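Local coordinates for protein cytosolic IMP-GMP specific 5'-nucleotidase (Legionella pneumophila subsp. pneumophila, PDB 4OHF) that probably hydrolyses the 5'-phosphate of IMP and GMP, as a magnesium-dependent nucleotidase of the HAD superfamily, at residues N175-I178 / K179-K183; K149-Y153 / Q154-Q158. All blocks are in the same frame, centred on the assembly; numbering follows the deposited sequence.

Contact 1 (N175-I178 / K179-K183); sequences NIII and KNLKK
Lys-179 N gives an alpha-helical bond back to Asn-175 O at 3.0 Å, and one residue later Asn-180 N bonds to Ile-177 O instead of continuing that pattern. This is a helix-to-helix junction: helix 172-178 ends in a tight turn, and Asn-180 takes the N-cap position of helix 181-184 without using its side chain as a cap. Asn-180 N sits 3.1 Å from Ile-177 O and lies above that carbonyl plane, not on a lone pair.

Ile-177, the buried residue, meets Leu-181 through CD1 and CD2 as the two side chains cross obliquely. With chi1 at 86°, CG1 of Ile-177 lies between the backbone N and the carbonyl carbon, and from there CD1 comes to the leucine methyl. Leu-181 CG lies 3.4 Å from Ile-177 O, beside the carbonyl. The aliphatic start of Lys-179 runs beside the last carbonyls of helix 172-178. Leu-39 of helix 33-51 packs on Ile-176 and Ile-177, while Tyr-215 of helix 213-224 touches Ile-177 and Ile-178. Ile-177 lies about 6 Å, side chain to side chain, from the magnesium ligand Asp-25. Past the junction, Lys-183 N reaches Asn-180 O at 2.8 Å.

Contact 2 (K149-Y153 / Q154-Q158); sequences KMPSY and QAIAQ
Pro-151 CB rests against Ala-155 CB at 3.4 Å and against Ile-156 CG1 at 4.2 Å, with Met-150 adding its terminal methyl: Met-150 CE is 4.3 Å from Ile-156 CD1. The residue before the N-cap thus packs on the fourth residue after the cap, a hydrophobic staple at the start of helix 153-170. Ile-156 has CG1 beside its backbone N (chi1 -55°), which directs that branch back to the proline and over the carbonyl of Ser-152.

Ser-152 is the N-cap itself. Held between its own backbone N and carbonyl carbon (chi1 66°), Ser-152 OG accepts from Ala-155 N at 3.2 Å, with an N-H...O angle of 157°. Ser-152 O receives Ile-156 N at 2.8 Å, nearly in line with the C=O, and Ala-157 N continues the helix by bonding to Tyr-153 O at 3.1 Å.

At the outer polar edge, Tyr-153 OH bonds to Asp-144, and Lys-143 NZ takes the carbonyl oxygens of both Met-150 and Pro-151. Helix 129-143 backs the turn through Leu-139 on Ile-156 and Tyr-136 on Ala-157, while His-95, ending strand 90-95, meets the Tyr-153 ring with its plane nearly perpendicular.

Overall arrangement
Both contacts are local turns at helix ends, in series along the chain: contact 2 opens helix 153-170, and contact 1 closes helix 172-178, the next one, and opens helix 181-184. They do not touch; their centres lie 32 Å apart and their nearest atoms about 20 Å. Contact 2 is partly buried, away from the annotated sites, and couples a serine cap to apolar packing against helix 129-143. Contact 1 is a surface contact, without a side-chain cap and with one buried residue, Ile-177; it packs instead on helices 33-51 and 213-224, and Ile-177 stays about 13 Å from the magnesium ion. No other chain of the tetrameric assembly touches either contact.

Contact 1 (N175-I178 / K179-K183)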
loop_
_atom_site.group_PDB
_atom_site.type_symbol
_atom_site.label_atom_id
_atom_site.label_comp_id
_atom_site.label_asym_id
_atom_site.label_seq_id
_atom_site.Cartn_x
_atom_site.Cartn_y
_atom_site.Cartn_z
ATOM N N ASN B 175 -13.982 -2.072 37.096
ATOM C CA ASN B 175 -14.725 -2.332 38.323
ATOM C C ASN B 175 -13.938 -3.171 39.316
ATOM O O ASN B 175 -13.966 -2.906 40.519
ATOM C CB ASN B 175 -16.067 -3.006 38.014
ATOM C CG ASN B 175 -17.065 -2.058 37.344
ATOM O OD1 ASN B 175 -16.890 -0.832 37.349
ATOM N ND2 ASN B 175 -18.127 -2.629 36.778
ATOM N N ILE B 176 -13.237 -4.181 38.816
ATOM C CA ILE B 176 -12.447 -5.033 39.683
ATOM C C ILE B 176 -11.301 -4.276 40.353
ATOM O O ILE B 176 -11.050 -4.471 41.541
ATOM C CB ILE B 176 -11.861 -6.236 38.924
ATOM C CG1 ILE B 176 -12.982 -7.178 38.503
ATOM C CG2 ILE B 176 -10.892 -6.982 39.815
ATOM C CD1 ILE B 176 -12.500 -8.401 37.761
ATOM N N ILE B 177 -10.597 -3.414 39.618
ATOM C CA ILE B 177 -9.505 -2.691 40.264
ATOM C C ILE B 177 -10.067 -1.611 41.192
ATOM O O ILE B 177 -9.446 -1.272 42.193
ATOM C CB ILE B 177 -8.470 -2.073 39.250
ATOM C CG1 ILE B 177 -8.929 -0.713 38.774
ATOM C CG2 ILE B 177 -8.227 -3.005 38.091
ATOM C CD1 ILE B 177 -8.371 0.398 39.613
ATOM N N ILE B 178 -11.246 -1.084 40.879
ATOM C CA ILE B 178 -11.859 -0.066 41.736
ATOM C C ILE B 178 -12.201 -0.686 43.086
ATOM O O ILE B 178 -11.975 -0.087 44.131
ATOM C CB ILE B 178 -13.162 0.506 41.132
ATOM C CG1 ILE B 178 -12.847 1.419 39.946
ATOM C CG2 ILE B 178 -13.906 1.298 42.175
ATOM C CD1 ILE B 178 -14.093 2.035 39.294
ATOM N N LYS B 179 -12.744 -1.899 43.059
ATOM C CA LYS B 179 -13.119 -2.585 44.285
ATOM C C LYS B 179 -11.912 -3.154 45.015
ATOM O O LYS B 179 -12.056 -3.797 46.054
ATOM C CB LYS B 179 -14.073 -3.735 43.980
ATOM C CG LYS B 179 -13.387 -4.952 43.363
ATOM C CD LYS B 179 -14.134 -6.261 43.653
ATOM C CE LYS B 179 -14.094 -6.603 45.135
ATOM N NZ LYS B 179 -14.726 -7.914 45.414
ATOM N N ASN B 180 -10.721 -2.929 44.478
ATOM C CA ASN B 180 -9.517 -3.469 45.098
ATOM C C ASN B 180 -8.296 -2.584 44.932
ATOM O O ASN B 180 -7.174 -3.074 44.850
ATOM C CB ASN B 180 -9.223 -4.838 44.507
ATOM C CG ASN B 180 -9.166 -5.904 45.551
ATOM O OD1 ASN B 180 -8.428 -5.780 46.542
ATOM N ND2 ASN B 180 -9.944 -6.967 45.354
ATOM N N LEU B 181 -8.527 -1.280 44.906
ATOM C CA LEU B 181 -7.469 -0.308 44.711
ATOM C C LEU B 181 -6.150 -0.565 45.429
ATOM O O LEU B 181 -5.086 -0.497 44.801
ATOM C CB LEU B 181 -7.989 1.094 45.043
ATOM C CG LEU B 181 -9.093 1.548 44.086
ATOM C CD1 LEU B 181 -9.671 2.874 44.534
ATOM C CD2 LEU B 181 -8.525 1.647 42.680
ATOM N N LYS B 182 -6.184 -0.884 46.717
ATOM C CA LYS B 182 -4.911 -1.093 47.393
ATOM C C LYS B 182 -4.129 -2.323 46.960
ATOM O O LYS B 182 -2.971 -2.482 47.323
ATOM C CB LYS B 182 -5.073 -1.089 48.909
ATOM C CG LYS B 182 -5.831 -2.239 49.512
ATOM C CD LYS B 182 -5.544 -2.293 51.017
ATOM C CE LYS B 182 -5.365 -0.877 51.612
ATOM N NZ LYS B 182 -4.972 -0.879 53.056
ATOM N N LYS B 183 -4.754 -3.188 46.179
ATOM C CA LYS B 183 -4.062 -4.363 45.684
ATOM C C LYS B 183 -3.508 -4.076 44.281
ATOM O O LYS B 183 -2.584 -4.742 43.826
ATOM C CB LYS B 183 -5.020 -5.552 45.611
ATOM C CG LYS B 183 -4.424 -6.784 44.939
ATOM C CD LYS B 183 -5.485 -7.797 44.560
ATOM C CE LYS B 183 -4.843 -9.007 43.882
ATOM N NZ LYS B 183 -5.876 -10.002 43.471
#

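Contact 2 (K149-Y153 / Q154-Q158)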
loop_
_atom_site.group_PDB
_atom_site.type_symbol
_atom_site.label_atom_id
_atom_site.label_comp_id
_atom_site.label_asym_id
_atom_site.label_seq_id
_atom_site.Cartn_x
_atom_site.Cartn_y
_atom_site.Cartn_z
ATOM N N LYS B 149 -10.276 -29.212 17.957
ATOM C CA LYS B 149 -11.075 -28.610 19.010
ATOM C C LYS B 149 -10.834 -27.105 19.107
ATOM O O LYS B 149 -11.583 -26.402 19.791
ATOM C CB LYS B 149 -10.759 -29.277 20.354
ATOM C CG LYS B 149 -11.101 -30.769 20.418
ATOM C CD LYS B 149 -12.596 -31.030 20.227
ATOM C CE LYS B 149 -12.982 -32.460 20.622
ATOM N NZ LYS B 149 -12.350 -33.520 19.780
ATOM N N MET B 150 -9.803 -26.610 18.421
ATOM C CA MET B 150 -9.479 -25.181 18.456
ATOM C C MET B 150 -9.217 -24.580 17.084
ATOM O O MET B 150 -8.772 -25.274 16.171
ATOM C CB MET B 150 -8.255 -24.940 19.335
ATOM C CG MET B 150 -8.427 -25.379 20.771
ATOM S SD MET B 150 -6.914 -25.142 21.706
ATOM C CE MET B 150 -7.029 -23.385 22.059
ATOM N N PRO B 151 -9.489 -23.272 16.926
ATOM C CA PRO B 151 -9.282 -22.560 15.658
ATOM C C PRO B 151 -7.835 -22.645 15.162
ATOM O O PRO B 151 -7.026 -23.417 15.686
ATOM C CB PRO B 151 -9.685 -21.125 16.000
ATOM C CG PRO B 151 -10.741 -21.314 17.039
ATOM C CD PRO B 151 -10.150 -22.397 17.913
ATOM N N SER B 152 -7.514 -21.854 14.145
ATOM C CA SER B 152 -6.154 -21.835 13.606
ATOM C C SER B 152 -5.321 -20.841 14.413
ATOM O O SER B 152 -5.867 -19.940 15.070
ATOM C CB SER B 152 -6.159 -21.410 12.136
ATOM O OG SER B 152 -6.587 -20.064 12.000
ATOM N N TYR B 153 -4.004 -21.008 14.360
ATOM C CA TYR B 153 -3.096 -20.122 15.075
ATOM C C TYR B 153 -3.515 -18.668 14.870
ATOM O O TYR B 153 -3.641 -17.899 15.826
ATOM C CB TYR B 153 -1.670 -20.323 14.572
ATOM C CG TYR B 153 -1.113 -21.708 14.815
ATOM C CD1 TYR B 153 -1.286 -22.342 16.042
ATOM C CD2 TYR B 153 -0.348 -22.355 13.848
ATOM C CE1 TYR B 153 -0.709 -23.578 16.304
ATOM C CE2 TYR B 153 0.235 -23.592 14.102
ATOM C CZ TYR B 153 0.050 -24.195 15.331
ATOM O OH TYR B 153 0.626 -25.411 15.599
ATOM N N GLN B 154 -3.730 -18.312 13.608
ATOM C CA GLN B 154 -4.146 -16.970 13.224
ATOM C C GLN B 154 -5.449 -16.569 13.912
ATOM O O GLN B 154 -5.578 -15.463 14.444
ATOM C CB GLN B 154 -4.343 -16.927 11.714
ATOM C CG GLN B 154 -5.058 -15.685 11.209
ATOM C CD GLN B 154 -4.123 -14.515 10.986
ATOM O OE1 GLN B 154 -4.571 -13.383 10.787
ATOM N NE2 GLN B 154 -2.816 -14.782 11.002
ATOM N N ALA B 155 -6.419 -17.478 13.883
ATOM C CA ALA B 155 -7.727 -17.248 14.487
ATOM C C ALA B 155 -7.641 -17.041 16.004
ATOM O O ALA B 155 -8.293 -16.154 16.563
ATOM C CB ALA B 155 -8.648 -18.420 14.166
ATOM N N ILE B 156 -6.842 -17.871 16.665
ATOM C CA ILE B 156 -6.656 -17.772 18.105
ATOM C C ILE B 156 -6.112 -16.392 18.475
ATOM O O ILE B 156 -6.674 -15.709 19.327
ATOM C CB ILE B 156 -5.696 -18.865 18.598
ATOM C CG1 ILE B 156 -6.224 -20.232 18.150
ATOM C CG2 ILE B 156 -5.558 -18.808 20.118
ATOM C CD1 ILE B 156 -5.376 -21.414 18.592
ATOM N N ALA B 157 -5.032 -15.976 17.825
ATOM C CA ALA B 157 -4.442 -14.670 18.096
ATOM C C ALA B 157 -5.462 -13.548 17.971
ATOM O O ALA B 157 -5.478 -12.631 18.790
ATOM C CB ALA B 157 -3.282 -14.412 17.156
ATOM N N GLN B 158 -6.314 -13.615 16.952
ATOM C CA GLN B 158 -7.331 -12.579 16.754
ATOM C C GLN B 158 -8.436 -12.653 17.804
ATOM O O GLN B 158 -8.938 -11.620 18.269
ATOM C CB GLN B 158 -7.917 -12.677 15.349
ATOM C CG GLN B 158 -6.873 -12.419 14.264
ATOM C CD GLN B 158 -7.451 -12.460 12.862
ATOM O OE1 GLN B 158 -8.108 -13.432 12.479
ATOM N NE2 GLN B 158 -7.204 -11.407 12.085
#